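Local structure of xyloglucan-specific endo-beta-1,4-glucanase (Uncultured bacterium, 4W88) at residues A[3-6]-A[7-11]. The protein hydrolyses internal beta-1,4-glucosidic linkages of xyloglucan, a plant cell-wall polysaccharide, and adopts the TIM-barrel fold of glycoside hydrolase family 5. The protein carries 1 engineered substitution. Sequence-based numbering, arbitrary orientation.
Sequences SRVF and DILSN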
loop_
_atom_site.group_PDB
_atom_site.type_symbol
_atom_site.label_atom_id
_atom_site.label_comp_id
_atom_site.label_asym_id
_atom_site.label_seq_id
_atom_site.Cartn_x
_atom_site.Cartn_y
_atom_site.Cartn_z
ATOM N N SER A 3 1.403 -7.857 -20.119
ATOM C CA SER A 3 2.814 -7.552 -20.058
ATOM C C SER A 3 3.087 -6.029 -19.918
ATOM O O SER A 3 4.121 -5.654 -19.399
ATOM C CB SER A 3 3.503 -8.156 -21.266
ATOM O OG SER A 3 2.986 -7.556 -22.383
ATOM N N ARG A 4 2.183 -5.154 -20.364
ATOM C CA ARG A 4 2.336 -3.722 -20.063
ATOM C C ARG A 4 2.512 -3.394 -18.578
ATOM O O ARG A 4 3.365 -2.595 -18.189
ATOM C CB ARG A 4 1.127 -2.953 -20.568
ATOM C CG ARG A 4 1.282 -1.485 -20.403
ATOM C CD ARG A 4 0.431 -0.702 -21.399
ATOM N NE ARG A 4 0.470 0.713 -21.027
ATOM C CZ ARG A 4 -0.299 1.237 -20.081
ATOM N NH1 ARG A 4 -1.052 0.444 -19.381
ATOM N NH2 ARG A 4 -0.189 2.511 -19.741
ATOM N N VAL A 5 1.726 -4.054 -17.743
ATOM C CA VAL A 5 1.803 -3.831 -16.297
ATOM C C VAL A 5 3.167 -4.340 -15.776
ATOM O O VAL A 5 3.855 -3.650 -15.048
ATOM C CB VAL A 5 0.698 -4.526 -15.516
ATOM C CG1 VAL A 5 0.890 -4.304 -14.025
ATOM C CG2 VAL A 5 -0.664 -4.027 -15.967
ATOM N N PHE A 6 3.576 -5.513 -16.214
ATOM C CA PHE A 6 4.906 -6.052 -15.836
ATOM C C PHE A 6 6.025 -5.109 -16.276
ATOM O O PHE A 6 6.949 -4.832 -15.501
ATOM C CB PHE A 6 5.113 -7.453 -16.400
ATOM C CG PHE A 6 4.331 -8.536 -15.696
ATOM C CD1 PHE A 6 4.630 -8.935 -14.413
ATOM C CD2 PHE A 6 3.304 -9.213 -16.354
ATOM C CE1 PHE A 6 3.918 -9.957 -13.793
ATOM C CE2 PHE A 6 2.574 -10.212 -15.721
ATOM C CZ PHE A 6 2.899 -10.628 -14.458
ATOM N N ASP A 7 5.916 -4.541 -17.473
ATOM C CA ASP A 7 6.954 -3.611 -17.912
ATOM C C ASP A 7 7.042 -2.385 -17.087
ATOM O O ASP A 7 8.135 -2.001 -16.718
ATOM C CB ASP A 7 6.728 -3.180 -19.355
ATOM C CG ASP A 7 6.978 -4.288 -20.289
ATOM O OD1 ASP A 7 7.550 -5.381 -19.955
ATOM O OD2 ASP A 7 6.689 -4.029 -21.481
ATOM N N ILE A 8 5.890 -1.799 -16.754
ATOM C CA ILE A 8 5.890 -0.628 -15.877
ATOM C C ILE A 8 6.527 -0.952 -14.533
ATOM O O ILE A 8 7.449 -0.255 -14.113
ATOM C CB ILE A 8 4.473 -0.057 -15.700
ATOM C CG1 ILE A 8 4.033 0.585 -17.016
ATOM C CG2 ILE A 8 4.421 0.958 -14.608
ATOM C CD1 ILE A 8 2.549 0.859 -17.118
ATOM N N LEU A 9 6.066 -2.023 -13.876
ATOM C CA LEU A 9 6.578 -2.357 -12.551
ATOM C C LEU A 9 8.086 -2.680 -12.589
ATOM O O LEU A 9 8.757 -2.462 -11.579
ATOM C CB LEU A 9 5.822 -3.549 -11.994
ATOM C CG LEU A 9 4.337 -3.296 -11.694
ATOM C CD1 LEU A 9 3.598 -4.596 -11.381
ATOM C CD2 LEU A 9 4.169 -2.292 -10.537
ATOM N N SER A 10 8.611 -3.228 -13.688
ATOM C CA SER A 10 10.022 -3.581 -13.753
ATOM C C SER A 10 10.957 -2.397 -13.601
ATOM O O SER A 10 12.131 -2.576 -13.344
ATOM C CB SER A 10 10.352 -4.299 -15.071
ATOM O OG SER A 10 10.336 -3.425 -16.201
ATOM N N ASN A 11 10.434 -1.187 -13.791
ATOM C CA ASN A 11 11.214 0.043 -13.621
ATOM C C ASN A 11 11.475 0.409 -12.161
ATOM O O ASN A 11 12.291 1.293 -11.892
ATOM C CB ASN A 11 10.534 1.208 -14.364
ATOM C CG ASN A 11 10.568 1.023 -15.822
ATOM O OD1 ASN A 11 11.653 1.061 -16.413
ATOM N ND2 ASN A 11 9.443 0.664 -16.415
#
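R4 and I8, one helical turn apart, lie side by side and point the same way, with the I8 methyl CD1 over the centre of one face of the R4 guanidinium, 4.1 Å from CZ. The arginine reaches this place as an extended rod from CG to NE, its CG anti to the backbone N (chi1 -175°); isoleucine suits the partner position because its long CG1 branch can cover a flat cation without competing for its N-H groups. The next pair, V5 and L9, is purely apolar: V5 CG1 meets L9 CD1 at 3.8 Å on a buried side of the helix.

Beneath the side chains run the i to i+4 backbone bonds of helix 3-9. L9 N to V5 O is the straightest, 3.0 Å with an angle of 175° at the hydrogen, and S10 N to F6 O is more bent at 145°. Beyond these, the short hydroxyl of S10 hydrogen-bonds D7 O, 2.7 Å from OG, while the N11 amide, through ND2, adds a second N-H to I8 O beside that of N11 N.

Farther out, the helix lies against the N-terminal end of the barrel: I8 touches V192 and V5 touches P266, in loops leading into strands 193-196 and 267-272, and I8 also meets Y97, which begins strand 97-101. R4 NH1 bonds the carbonyl of D190, so apolar packing on one face and hydrogen bonding together hold the guanidinium in place.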